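Local coordinates for alpha-galactosidase (Lactobacillus brevis, PDB 3MI6), which probably hydrolyses terminal, non-reducing alpha-D-galactose residues from alpha-D-galactosides, as a member of glycosyl hydrolase family 36, at residues M223-Q228 with G531-L536; M363-D368 with L473-W478; G410-P415 with D479-A484; L523-A528 with Q544-D549; A574-V579 with G600-E605. One frame throughout, in Å; residues are numbered along the deposited sequence.

Contact 1 (M223-Q228 with G531-L536)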
# COMPACT_ATOMS: atom_id res chain seq x y z
N MSE D 223 23.56 -20.97 18.29
CA MSE D 223 24.81 -20.62 18.99
C MSE D 223 25.70 -19.62 18.21
O MSE D 223 26.94 -19.64 18.32
CB MSE D 223 25.64 -21.86 19.31
CG MSE D 223 25.25 -22.63 20.55
SE MSE D 223 26.53 -24.13 20.78
CE MSE D 223 25.75 -24.92 22.37
N ALA D 224 25.04 -18.78 17.42
CA ALA D 224 25.67 -17.65 16.75
C ALA D 224 24.53 -16.73 16.40
O ALA D 224 23.40 -17.19 16.22
CB ALA D 224 26.38 -18.10 15.50
N SER D 225 24.80 -15.43 16.33
CA SER D 225 23.88 -14.53 15.66
C SER D 225 23.96 -15.15 14.29
O SER D 225 25.02 -15.61 13.90
CB SER D 225 24.45 -13.12 15.65
OG SER D 225 25.81 -13.14 15.24
N SER D 226 22.88 -15.22 13.54
CA SER D 226 23.00 -16.06 12.35
C SER D 226 23.39 -15.35 11.03
O SER D 226 23.64 -14.16 10.99
CB SER D 226 21.70 -16.85 12.17
OG SER D 226 20.57 -16.03 12.43
N HIS D 227 23.50 -16.13 9.96
CA HIS D 227 23.34 -15.62 8.61
C HIS D 227 21.88 -15.16 8.47
O HIS D 227 21.58 -14.19 7.81
CB HIS D 227 23.59 -16.71 7.54
CG HIS D 227 25.01 -17.19 7.47
ND1 HIS D 227 25.44 -18.33 8.14
CD2 HIS D 227 26.09 -16.71 6.81
CE1 HIS D 227 26.73 -18.51 7.90
NE2 HIS D 227 27.14 -17.55 7.09
N GLN D 228 20.97 -15.87 9.14
CA GLN D 228 19.55 -15.74 8.89
C GLN D 228 18.93 -14.45 9.40
O GLN D 228 18.15 -13.82 8.71
CB GLN D 228 18.82 -16.94 9.48
CG GLN D 228 19.11 -18.28 8.78
CD GLN D 228 20.55 -18.73 8.92
OE1 GLN D 228 21.13 -19.31 7.99
NE2 GLN D 228 21.15 -18.45 10.07
N GLY D 531 29.15 -13.99 6.57
CA GLY D 531 28.62 -13.16 7.64
C GLY D 531 27.70 -13.80 8.66
O GLY D 531 26.74 -13.19 9.10
N GLY D 532 28.01 -15.03 9.06
CA GLY D 532 27.16 -15.78 9.96
C GLY D 532 27.34 -15.42 11.43
O GLY D 532 26.64 -15.93 12.29
N ARG D 533 28.29 -14.54 11.72
CA ARG D 533 28.44 -14.03 13.08
C ARG D 533 28.69 -12.53 13.09
O ARG D 533 29.26 -12.00 14.02
CB ARG D 533 29.56 -14.75 13.83
CG ARG D 533 29.08 -15.88 14.68
CD ARG D 533 29.83 -15.93 15.98
NE ARG D 533 31.24 -16.31 15.81
CZ ARG D 533 31.74 -17.49 16.17
NH1 ARG D 533 30.96 -18.42 16.71
NH2 ARG D 533 33.03 -17.74 15.98
N PHE D 534 28.24 -11.86 12.04
CA PHE D 534 28.56 -10.46 11.84
C PHE D 534 27.90 -9.59 12.92
O PHE D 534 26.80 -9.06 12.69
CB PHE D 534 28.07 -10.04 10.46
CG PHE D 534 28.69 -8.78 9.96
CD1 PHE D 534 28.22 -7.56 10.38
CD2 PHE D 534 29.76 -8.83 9.08
CE1 PHE D 534 28.81 -6.41 9.92
CE2 PHE D 534 30.35 -7.69 8.61
CZ PHE D 534 29.88 -6.47 9.03
N ASP D 535 28.56 -9.43 14.06
CA ASP D 535 27.93 -8.73 15.18
C ASP D 535 28.87 -7.97 16.10
O ASP D 535 30.07 -8.17 16.10
CB ASP D 535 27.07 -9.70 15.97
CG ASP D 535 27.88 -10.81 16.60
OD1 ASP D 535 29.04 -10.56 17.02
OD2 ASP D 535 27.35 -11.94 16.67
N LEU D 536 28.30 -7.08 16.91
CA LEU D 536 29.10 -6.21 17.77
C LEU D 536 29.99 -7.03 18.70
O LEU D 536 31.07 -6.60 19.09
CB LEU D 536 28.21 -5.22 18.54
CG LEU D 536 27.32 -4.27 17.70
CD1 LEU D 536 26.29 -3.58 18.57
CD2 LEU D 536 28.09 -3.23 16.92

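Contact 2 (M363-D368 with L473-W478)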
# COMPACT_ATOMS: atom_id res chain seq x y z
N MSE D 363 49.46 -7.33 1.71
CA MSE D 363 49.38 -8.46 2.63
C MSE D 363 48.89 -9.70 1.91
O MSE D 363 47.98 -9.63 1.09
CB MSE D 363 48.46 -8.15 3.81
CG MSE D 363 48.13 -9.36 4.65
SE MSE D 363 46.75 -9.03 5.99
CE MSE D 363 47.78 -8.00 7.28
N PHE D 364 49.51 -10.84 2.22
CA PHE D 364 49.07 -12.10 1.66
C PHE D 364 48.46 -12.93 2.77
O PHE D 364 49.00 -12.97 3.87
CB PHE D 364 50.23 -12.85 1.00
CG PHE D 364 49.83 -14.16 0.41
CD1 PHE D 364 49.60 -15.26 1.22
CD2 PHE D 364 49.64 -14.29 -0.94
CE1 PHE D 364 49.20 -16.46 0.69
CE2 PHE D 364 49.25 -15.49 -1.47
CZ PHE D 364 49.03 -16.58 -0.66
N VAL D 365 47.33 -13.57 2.49
CA VAL D 365 46.61 -14.40 3.46
C VAL D 365 46.42 -15.84 2.98
O VAL D 365 45.55 -16.11 2.16
CB VAL D 365 45.21 -13.85 3.78
CG1 VAL D 365 44.60 -14.67 4.87
CG2 VAL D 365 45.27 -12.39 4.16
N LEU D 366 47.22 -16.76 3.51
CA LEU D 366 47.07 -18.17 3.20
C LEU D 366 45.76 -18.70 3.82
O LEU D 366 45.55 -18.55 5.03
CB LEU D 366 48.27 -18.92 3.74
CG LEU D 366 48.29 -20.44 3.64
CD1 LEU D 366 48.26 -20.86 2.20
CD2 LEU D 366 49.53 -20.98 4.34
N ASP D 367 44.88 -19.29 3.01
CA ASP D 367 43.58 -19.73 3.51
C ASP D 367 43.57 -21.22 3.81
O ASP D 367 44.61 -21.82 4.09
CB ASP D 367 42.44 -19.36 2.54
CG ASP D 367 41.11 -19.04 3.26
OD1 ASP D 367 40.89 -17.87 3.64
OD2 ASP D 367 40.27 -19.96 3.42
N ASP D 368 42.38 -21.81 3.75
CA ASP D 368 42.16 -23.20 4.14
C ASP D 368 43.10 -24.14 3.38
O ASP D 368 43.27 -24.01 2.17
CB ASP D 368 40.69 -23.57 3.86
CG ASP D 368 40.23 -24.81 4.62
OD1 ASP D 368 41.07 -25.66 4.98
OD2 ASP D 368 39.02 -24.94 4.85
N LEU D 473 52.84 -13.85 12.63
CA LEU D 473 51.62 -13.49 11.96
C LEU D 473 51.22 -12.03 12.17
O LEU D 473 51.37 -11.47 13.25
CB LEU D 473 50.50 -14.40 12.43
CG LEU D 473 50.73 -15.87 12.10
CD1 LEU D 473 49.58 -16.69 12.63
CD2 LEU D 473 50.91 -16.07 10.61
N ASP D 474 50.72 -11.41 11.12
CA ASP D 474 50.25 -10.05 11.24
C ASP D 474 48.74 -10.05 11.37
O ASP D 474 48.14 -9.04 11.74
CB ASP D 474 50.65 -9.25 10.01
CG ASP D 474 52.13 -9.04 9.92
OD1 ASP D 474 52.65 -8.24 10.74
OD2 ASP D 474 52.76 -9.67 9.05
N TYR D 475 48.14 -11.21 11.08
CA TYR D 475 46.72 -11.28 10.78
C TYR D 475 46.25 -12.72 10.80
O TYR D 475 46.98 -13.62 10.38
CB TYR D 475 46.50 -10.66 9.40
CG TYR D 475 45.16 -10.86 8.71
CD1 TYR D 475 44.87 -12.02 8.03
CD2 TYR D 475 44.22 -9.84 8.68
CE1 TYR D 475 43.66 -12.19 7.36
CE2 TYR D 475 43.00 -9.99 8.01
CZ TYR D 475 42.73 -11.17 7.36
OH TYR D 475 41.52 -11.32 6.70
N ILE D 476 45.04 -12.94 11.28
CA ILE D 476 44.44 -14.26 11.31
C ILE D 476 42.97 -14.17 10.85
O ILE D 476 42.20 -13.34 11.31
CB ILE D 476 44.56 -14.90 12.73
CG1 ILE D 476 45.92 -15.60 12.88
CG2 ILE D 476 43.46 -15.89 12.99
CD1 ILE D 476 46.22 -16.04 14.28
N LYS D 477 42.62 -15.01 9.89
CA LYS D 477 41.23 -15.17 9.52
C LYS D 477 40.71 -16.32 10.37
O LYS D 477 41.15 -17.46 10.25
CB LYS D 477 41.10 -15.47 8.03
CG LYS D 477 39.69 -15.37 7.45
CD LYS D 477 39.72 -15.68 5.95
CE LYS D 477 38.34 -15.80 5.32
NZ LYS D 477 38.38 -16.19 3.86
N TRP D 478 39.78 -16.00 11.26
CA TRP D 478 39.20 -16.97 12.19
C TRP D 478 37.78 -17.31 11.75
O TRP D 478 36.82 -16.57 12.00
CB TRP D 478 39.24 -16.37 13.60
CG TRP D 478 38.52 -17.14 14.67
CD1 TRP D 478 37.48 -18.00 14.52
CD2 TRP D 478 38.78 -17.07 16.08
NE1 TRP D 478 37.08 -18.48 15.75
CE2 TRP D 478 37.86 -17.92 16.72
CE3 TRP D 478 39.71 -16.36 16.86
CZ2 TRP D 478 37.83 -18.09 18.10
CZ3 TRP D 478 39.67 -16.53 18.24
CH2 TRP D 478 38.74 -17.39 18.84

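Contact 3 (G410-P415 with D479-A484)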
# COMPACT_ATOMS: atom_id res chain seq x y z
N GLY D 410 49.20 -13.36 6.73
CA GLY D 410 48.08 -13.79 7.54
C GLY D 410 47.70 -15.20 7.18
O GLY D 410 48.00 -15.66 6.06
N LEU D 411 47.06 -15.91 8.11
CA LEU D 411 46.56 -17.25 7.83
C LEU D 411 45.24 -17.58 8.53
O LEU D 411 44.81 -16.87 9.43
CB LEU D 411 47.63 -18.34 8.10
CG LEU D 411 47.93 -18.84 9.52
CD1 LEU D 411 46.85 -19.80 9.95
CD2 LEU D 411 49.27 -19.55 9.59
N TRP D 412 44.64 -18.68 8.09
CA TRP D 412 43.27 -19.05 8.37
C TRP D 412 43.21 -20.18 9.41
O TRP D 412 43.83 -21.23 9.26
CB TRP D 412 42.66 -19.52 7.04
CG TRP D 412 41.26 -20.02 7.04
CD1 TRP D 412 40.16 -19.36 6.58
CD2 TRP D 412 40.79 -21.32 7.46
NE1 TRP D 412 39.04 -20.15 6.70
CE2 TRP D 412 39.40 -21.36 7.23
CE3 TRP D 412 41.42 -22.44 8.01
CZ2 TRP D 412 38.62 -22.48 7.55
CZ3 TRP D 412 40.64 -23.55 8.31
CH2 TRP D 412 39.26 -23.56 8.09
N PHE D 413 42.47 -19.95 10.49
CA PHE D 413 42.12 -21.01 11.42
C PHE D 413 40.61 -21.18 11.45
O PHE D 413 39.86 -20.25 11.10
CB PHE D 413 42.59 -20.66 12.83
CG PHE D 413 44.07 -20.60 12.99
CD1 PHE D 413 44.78 -21.72 13.38
CD2 PHE D 413 44.76 -19.41 12.79
CE1 PHE D 413 46.16 -21.66 13.54
CE2 PHE D 413 46.12 -19.34 12.95
CZ PHE D 413 46.83 -20.47 13.32
N GLU D 414 40.16 -22.35 11.88
CA GLU D 414 38.76 -22.59 12.25
C GLU D 414 38.77 -23.37 13.56
O GLU D 414 38.45 -24.56 13.59
CB GLU D 414 38.01 -23.38 11.16
CG GLU D 414 36.48 -23.37 11.30
CD GLU D 414 35.78 -24.14 10.18
OE1 GLU D 414 36.40 -24.43 9.15
OE2 GLU D 414 34.58 -24.47 10.34
N PRO D 415 39.14 -22.69 14.67
CA PRO D 415 39.44 -23.24 16.00
C PRO D 415 38.35 -24.11 16.59
O PRO D 415 38.62 -25.24 17.04
CB PRO D 415 39.55 -21.98 16.87
CG PRO D 415 39.94 -20.91 15.93
CD PRO D 415 39.22 -21.22 14.65
N ASP D 479 37.66 -18.45 11.08
CA ASP D 479 36.42 -18.85 10.43
C ASP D 479 35.60 -19.77 11.34
O ASP D 479 36.03 -20.11 12.43
CB ASP D 479 36.78 -19.54 9.12
CG ASP D 479 35.66 -19.51 8.12
OD1 ASP D 479 34.50 -19.21 8.52
OD2 ASP D 479 35.93 -19.79 6.92
N MSE D 480 34.42 -20.16 10.87
CA MSE D 480 33.49 -20.97 11.66
C MSE D 480 32.34 -21.42 10.75
O MSE D 480 31.41 -20.64 10.49
CB MSE D 480 32.97 -20.17 12.86
CG MSE D 480 32.39 -21.01 13.98
SE MSE D 480 30.53 -21.56 13.71
CE MSE D 480 29.58 -19.87 14.07
N ASN D 481 32.39 -22.67 10.28
CA ASN D 481 31.64 -23.10 9.10
C ASN D 481 30.49 -24.10 9.26
O ASN D 481 30.01 -24.64 8.27
CB ASN D 481 32.61 -23.64 8.05
CG ASN D 481 33.40 -22.55 7.36
OD1 ASN D 481 34.64 -22.59 7.29
ND2 ASN D 481 32.69 -21.55 6.86
N ARG D 482 30.04 -24.37 10.48
CA ARG D 482 28.80 -25.11 10.62
C ARG D 482 28.04 -24.69 11.87
O ARG D 482 28.57 -23.98 12.71
CB ARG D 482 29.05 -26.61 10.66
CG ARG D 482 29.70 -27.09 11.93
CD ARG D 482 29.41 -28.52 12.16
NE ARG D 482 28.07 -28.72 12.69
CZ ARG D 482 27.55 -29.92 12.93
NH1 ARG D 482 28.25 -31.01 12.65
NH2 ARG D 482 26.32 -30.04 13.42
N TYR D 483 26.79 -25.13 11.98
CA TYR D 483 25.99 -24.84 13.17
C TYR D 483 25.92 -26.07 14.08
O TYR D 483 25.73 -27.19 13.61
CB TYR D 483 24.59 -24.34 12.78
CG TYR D 483 24.61 -22.98 12.12
CD1 TYR D 483 25.22 -21.90 12.74
CD2 TYR D 483 24.02 -22.78 10.86
CE1 TYR D 483 25.25 -20.65 12.14
CE2 TYR D 483 24.04 -21.53 10.26
CZ TYR D 483 24.66 -20.46 10.90
OH TYR D 483 24.69 -19.20 10.31
N ALA D 484 26.09 -25.88 15.39
CA ALA D 484 26.08 -27.02 16.30
C ALA D 484 24.73 -27.75 16.28
O ALA D 484 23.69 -27.19 15.93
CB ALA D 484 26.49 -26.64 17.73

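Contact 4 (L523-A528 with Q544-D549)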
# COMPACT_ATOMS: atom_id res chain seq x y z
N LEU D 523 45.96 -8.45 13.63
CA LEU D 523 44.66 -8.09 13.11
C LEU D 523 43.83 -9.36 12.95
O LEU D 523 44.20 -10.24 12.17
CB LEU D 523 44.86 -7.43 11.76
CG LEU D 523 43.69 -6.82 11.00
CD1 LEU D 523 42.76 -6.04 11.94
CD2 LEU D 523 44.23 -5.94 9.89
N PHE D 524 42.73 -9.47 13.68
CA PHE D 524 41.80 -10.58 13.51
C PHE D 524 40.64 -10.15 12.62
O PHE D 524 39.93 -9.19 12.94
CB PHE D 524 41.25 -11.09 14.85
CG PHE D 524 42.26 -11.82 15.67
CD1 PHE D 524 42.99 -11.17 16.63
CD2 PHE D 524 42.48 -13.16 15.47
CE1 PHE D 524 43.92 -11.84 17.38
CE2 PHE D 524 43.43 -13.84 16.22
CZ PHE D 524 44.15 -13.18 17.18
N GLU D 525 40.49 -10.85 11.50
CA GLU D 525 39.29 -10.76 10.69
C GLU D 525 38.39 -11.90 11.11
O GLU D 525 38.74 -13.05 10.98
CB GLU D 525 39.59 -10.82 9.17
CG GLU D 525 38.33 -10.60 8.30
CD GLU D 525 38.60 -10.00 6.89
OE1 GLU D 525 37.82 -10.33 5.95
OE2 GLU D 525 39.55 -9.19 6.71
N SER D 526 37.23 -11.55 11.66
CA SER D 526 36.23 -12.53 12.07
C SER D 526 35.54 -13.14 10.84
O SER D 526 35.43 -12.50 9.79
CB SER D 526 35.23 -11.86 13.01
OG SER D 526 33.93 -12.03 12.54
N CYS D 527 35.10 -14.39 10.95
CA CYS D 527 34.46 -15.05 9.82
C CYS D 527 33.53 -16.14 10.29
O CYS D 527 33.73 -16.71 11.34
CB CYS D 527 35.53 -15.63 8.88
SG CYS D 527 34.90 -16.25 7.30
N ALA D 528 32.49 -16.40 9.50
CA ALA D 528 31.56 -17.50 9.78
C ALA D 528 30.83 -17.86 8.49
O ALA D 528 29.66 -17.53 8.33
CB ALA D 528 30.56 -17.13 10.87
N GLN D 544 37.07 -6.14 12.07
CA GLN D 544 36.44 -6.32 10.77
C GLN D 544 35.97 -7.75 10.56
O GLN D 544 36.57 -8.69 11.09
CB GLN D 544 37.38 -5.90 9.64
CG GLN D 544 38.54 -6.83 9.39
CD GLN D 544 39.58 -6.16 8.54
OE1 GLN D 544 39.79 -4.95 8.65
NE2 GLN D 544 40.22 -6.92 7.67
N ALA D 545 34.90 -7.93 9.79
CA ALA D 545 34.39 -9.26 9.53
C ALA D 545 34.37 -9.52 8.03
O ALA D 545 34.31 -8.58 7.24
CB ALA D 545 33.00 -9.42 10.12
N TRP D 546 34.46 -10.79 7.64
CA TRP D 546 34.25 -11.19 6.24
C TRP D 546 32.74 -11.16 5.98
O TRP D 546 32.01 -12.05 6.41
CB TRP D 546 34.84 -12.58 5.99
CG TRP D 546 34.67 -13.06 4.57
CD1 TRP D 546 34.18 -14.26 4.15
CD2 TRP D 546 34.98 -12.32 3.37
NE1 TRP D 546 34.18 -14.33 2.77
CE2 TRP D 546 34.66 -13.16 2.27
CE3 TRP D 546 35.50 -11.05 3.12
CZ2 TRP D 546 34.85 -12.75 0.95
CZ3 TRP D 546 35.69 -10.65 1.81
CH2 TRP D 546 35.36 -11.50 0.74
N THR D 547 32.27 -10.13 5.27
CA THR D 547 30.85 -9.80 5.24
C THR D 547 29.94 -10.87 4.66
O THR D 547 28.89 -11.18 5.21
CB THR D 547 30.63 -8.49 4.48
OG1 THR D 547 31.69 -7.59 4.81
CG2 THR D 547 29.28 -7.85 4.85
N SER D 548 30.35 -11.43 3.53
CA SER D 548 29.62 -12.53 2.91
C SER D 548 30.58 -13.38 2.10
O SER D 548 31.54 -12.87 1.55
CB SER D 548 28.52 -11.99 1.99
OG SER D 548 27.76 -13.04 1.43
N ASP D 549 30.31 -14.68 2.03
CA ASP D 549 31.01 -15.54 1.09
C ASP D 549 30.64 -15.17 -0.34
O ASP D 549 31.39 -15.43 -1.28
CB ASP D 549 30.67 -17.00 1.33
CG ASP D 549 31.73 -17.70 2.12
OD1 ASP D 549 32.85 -17.15 2.20
OD2 ASP D 549 31.44 -18.80 2.68

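Contact 5 (A574-V579 with G600-E605)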
# COMPACT_ATOMS: atom_id res chain seq x y z
N ALA D 574 35.77 -6.84 1.98
CA ALA D 574 35.20 -7.01 0.65
C ALA D 574 36.30 -7.31 -0.36
O ALA D 574 37.21 -6.51 -0.53
CB ALA D 574 34.46 -5.76 0.24
N HIS D 575 36.24 -8.45 -1.03
CA HIS D 575 37.27 -8.79 -2.00
C HIS D 575 36.75 -8.72 -3.45
O HIS D 575 35.64 -9.12 -3.73
CB HIS D 575 37.86 -10.17 -1.74
CG HIS D 575 38.39 -10.37 -0.34
ND1 HIS D 575 38.68 -11.62 0.17
CD2 HIS D 575 38.68 -9.48 0.64
CE1 HIS D 575 39.12 -11.49 1.41
NE2 HIS D 575 39.14 -10.21 1.72
N VAL D 576 37.58 -8.23 -4.37
CA VAL D 576 37.28 -8.35 -5.79
C VAL D 576 37.51 -9.78 -6.22
O VAL D 576 38.62 -10.29 -6.09
CB VAL D 576 38.21 -7.46 -6.62
CG1 VAL D 576 38.06 -7.80 -8.11
CG2 VAL D 576 37.94 -5.98 -6.34
N SER D 577 36.47 -10.44 -6.75
CA SER D 577 36.59 -11.86 -7.08
C SER D 577 36.54 -12.16 -8.57
O SER D 577 36.36 -11.27 -9.39
CB SER D 577 35.53 -12.68 -6.35
OG SER D 577 34.25 -12.41 -6.88
N ALA D 578 36.72 -13.42 -8.91
CA ALA D 578 36.77 -13.81 -10.31
C ALA D 578 35.37 -13.98 -10.90
O ALA D 578 34.37 -14.09 -10.18
CB ALA D 578 37.58 -15.09 -10.49
N VAL D 579 35.31 -14.03 -12.22
CA VAL D 579 34.06 -13.98 -12.96
C VAL D 579 34.12 -15.02 -14.11
O VAL D 579 35.19 -15.24 -14.69
CB VAL D 579 33.84 -12.51 -13.42
CG1 VAL D 579 34.14 -12.32 -14.91
CG2 VAL D 579 32.46 -12.00 -13.02
N GLY D 600 34.57 -0.44 1.82
CA GLY D 600 34.81 -1.37 2.89
C GLY D 600 36.30 -1.55 2.92
O GLY D 600 37.06 -0.64 2.60
N ASP D 601 36.72 -2.75 3.27
CA ASP D 601 38.14 -3.06 3.35
C ASP D 601 38.55 -3.93 2.17
O ASP D 601 38.38 -5.16 2.18
CB ASP D 601 38.44 -3.71 4.71
CG ASP D 601 37.95 -2.85 5.87
OD1 ASP D 601 38.01 -1.60 5.74
OD2 ASP D 601 37.48 -3.39 6.90
N LEU D 602 39.10 -3.26 1.15
CA LEU D 602 39.43 -3.85 -0.14
C LEU D 602 40.42 -5.00 -0.03
O LEU D 602 41.34 -4.97 0.78
CB LEU D 602 39.96 -2.78 -1.11
CG LEU D 602 40.29 -3.25 -2.53
CD1 LEU D 602 39.04 -3.74 -3.22
CD2 LEU D 602 40.96 -2.15 -3.35
N GLY D 603 40.21 -6.01 -0.86
CA GLY D 603 40.99 -7.23 -0.82
C GLY D 603 40.80 -7.94 -2.14
O GLY D 603 39.85 -7.64 -2.87
N TYR D 604 41.69 -8.86 -2.48
CA TYR D 604 41.60 -9.57 -3.75
C TYR D 604 41.62 -11.05 -3.51
O TYR D 604 42.39 -11.53 -2.69
CB TYR D 604 42.71 -9.15 -4.72
CG TYR D 604 42.48 -7.76 -5.24
CD1 TYR D 604 41.89 -7.55 -6.47
CD2 TYR D 604 42.81 -6.66 -4.46
CE1 TYR D 604 41.64 -6.26 -6.95
CE2 TYR D 604 42.57 -5.37 -4.92
CZ TYR D 604 41.99 -5.18 -6.16
OH TYR D 604 41.76 -3.91 -6.60
N GLU D 605 40.76 -11.77 -4.21
CA GLU D 605 40.59 -13.20 -3.97
C GLU D 605 40.54 -13.93 -5.30
O GLU D 605 39.68 -14.78 -5.52
CB GLU D 605 39.31 -13.45 -3.16
CG GLU D 605 39.28 -14.80 -2.45
CD GLU D 605 38.21 -14.89 -1.36
OE1 GLU D 605 37.96 -13.88 -0.67
OE2 GLU D 605 37.64 -15.99 -1.19
O HOH W 1 39.82 -7.78 3.49

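Contact 1 (M223-Q228 with G531-L536)
Gly532 sits over the imidazole of His227, a CH-pi contact at the heart of a buried loop-to-loop interface. Loop 223-228 comes from the N-terminal beta-rich region of this family 36 enzyme. Loop 531-536 follows strand 523-526 of the (beta/alpha)8 barrel. Gly532 CA lies 3.3 Å from the centroid of the His227 ring and only 6° off its normal, so it covers the centre of that face. Gly532 has no CB; one placed there would run into CE1 of the ring. CG of His227 is anti to the carbonyl carbon (chi1 -67°), beside the backbone N. Both ring nitrogens have partners elsewhere: ND1 bonds to Tyr483 OH and NE2 to Ser529 O. These two bonds fix the rotation of the ring.

Farther along, Ser225 and Asp535 point at each other. Ser225 OG donates to Asp535 OD2; the modelled 2.4 Å is very short, and its exact value is doubtful. Asp535 is also the N-cap of helix 536-539. Its OD1 accepts from Met538 N, so one carboxylate joins the serine to the helix start. Arg533 turns its CB away from loop 223-228 and carries its guanidinium to a salt bridge with Glu416. The aliphatic start of its chain stays at the interface, where Arg533 CG touches Ala224 CB at 3.6 Å.

Contact 2 (M363-D368 with L473-W478)
Met363 and Tyr475 meet inside the (beta/alpha)8 barrel. Their strands, 363-366 and 475-478, are not neighbours. Strand 408-413 runs between them, so side chains alone make the contact. Met363 is modelled as selenomethionine, and its SE lies over one face of the Tyr475 ring, 4.0 Å from the centroid and shifted toward the rim. This is a Met-aromatic contact. The Met363 chain is extended up to SE and then bends (chi3 -75°). The bend lays CE against Tyr475 CB at 3.6 Å. Val365 reaches the same ring with both methyls: CG1 and CG2 are each 3.6 Å from Tyr475 CE1. Its chain crosses that of Tyr475 at about a right angle.

Nearer the C-terminal ends of the strands, Lys477 is extended throughout, with CG anti to the backbone N (chi1 -167°). Its NZ forms a buried salt bridge with Asp367. Both residues are predicted to bind the substrate. Asp367 OD1 also accepts from Asn335 ND2 of strand 333-335. The other oxygen, Asp367 OD2, accepts from the next backbone N, that of Asp368, at 2.8 Å. NZ approaches Asp367 OD1 from the syn side at 3.0 Å, 23° out of the carboxylate plane.

Contact 3 (G410-P415 with D479-A484)
Phe413 O accepts a nearly straight hydrogen bond from Asp479 N at 2.8 Å, extending the pairing of the parallel strands 408-413 and 475-478. The contact lies where these (beta/alpha)8-barrel strands give way to loops, the usual place of the active site in this fold. Asp479 is the predicted nucleophile. Its CB packs beside NE1, CE2 and CZ2 of Trp412, and its carboxylate receives the indole N-H. Trp412 NE1 donates to Asp479 OD2 at 3.1 Å, meeting the anti lone pair of that oxygen. The ring and carboxylate planes are 81° apart. On the other oxygen, Asp479 OD1 accepts from Met480 N and from Ser529 N. Three N-H groups thus fix the rotation of the carboxylate.

Glu414 reaches along the following loop. Its CG is anti to the backbone N (chi1 -165°) and the chain stays extended beyond it. Glu414 CG rests against Asp479 O at 3.5 Å. Asn481 N donates to Glu414 OE2 at 2.8 Å. An alanine in place of Glu414 would probably leave Asn481 N without this acceptor and open a gap beside Asp479 O. The N-H of Asn481 comes to OE2 from above the carboxylate plane of Glu414, 51° out of it.

Contact 4 (L523-A528 with Q544-D549)
Glu525 CG is anti to its backbone N (chi1 -175°), while Gln544 CG stands between its own N and carbonyl carbon (chi1 72°). Both chains are extended from there, and their ends meet on one face of the barrel sheet. Strands 523-526 and 544-546 are parallel neighbours in the (beta/alpha)8 barrel, joined in a beta-alpha-beta unit through helix 536-539. Gln544 NE2 donates to Glu525 OE2 at 2.6 Å, from above the carboxylate plane. The amide and carboxylate planes are 65° apart. Tyr475 OH adds a weak hydrogen bond to the same oxygen. The other oxygen, Glu525 OE1, lies 3.7 Å from Trp546 CE3.

Two backbone bonds hold the strands in register: Ser526 N to Gln544 O at 3.0 Å, and Trp546 N to Ser526 O at 2.9 Å. They flank Ala545, whose CB faces Ser526 OG on the opposite face of the sheet. Beyond the paired part, Cys527 SG approaches the Trp546 indole obliquely, 3.8 Å from CD1. Cys527 is a predicted substrate-binding residue. The indole probably also positions the predicted proton donor, Asp549, whose OD2 bonds to Trp200. Trp546 NE1 donates to Asp549 OD1 at 3.2 Å, with that oxygen in the indole plane.

Contact 5 (A574-V579 with G600-E605)
The His575 imidazole is met by Glu605 and by a water at two places on its edge, both in the ring plane. Glu605 OE1 lies at the ND1 edge and the water at the NE2 edge. Gly603 CA comes up obliquely to His575 CD2, at 3.5 Å. Outside the two segments, the Trp546 ring meets the imidazole with the planes about 35° apart. The second flat group, the Tyr604 ring, is met obliquely by Val576, whose CB is 3.6 Å from Tyr604 CE1. Val576 lies beside both Leu602 and Tyr604, all three pointing the same way. Their face of the sheet is the one opposite His575.

Segment 574-579 begins on the last part of strand 572-576, and segment 600-605 holds strand 601-604. These are adjacent parallel strands of the (beta/alpha)8 barrel, linked through helix 590-597. Ala574 N bonds to Asp601 O, Val576 N to Gly603 O at 2.8 Å, and Glu605 N to Val576 O.

His575 ND1 donates to Glu605 OE1 at 2.5 Å, meeting the anti lone pair of OE1. The ring and carboxylate planes are 66° apart. The water lies 3.1 Å from His575 NE2 and donates to Asp601 O at 3.3 Å. An alanine in place of His575 would probably leave Glu605 OE1 without its N-H donor and the water without its imidazole partner. Glu605 OE2 is also close to Glu338 OE2, a pair of like charges. If both carboxylates are charged, the N-H from ND1 would be expected to ease their repulsion; one of them may instead carry a proton.

Contacts 2 to 5 all belong to one barrel sheet. Contact 2 spans the strand used by contact 3, and contacts 4 and 5 continue round the ring. Contact 1 brings in the N-terminal region; its centre is 11 Å from that of contact 4. It meets contact 3 where Arg533 NH1 lies 3.3 Å from Met480 CE. The predicted nucleophile Asp479 (contact 3) and proton donor Asp549 (contact 4) face one another, with Asp479 OD2 and Asp549 OD1 6.2 Å apart. That spacing is consistent with a retaining glycosidase. Cys527 SG, in contact 4, lies 3.2 Å from Asp479 OD1. Trp546 links contact 4 to contact 5, its CZ2 3.7 Å from Glu605 OE1.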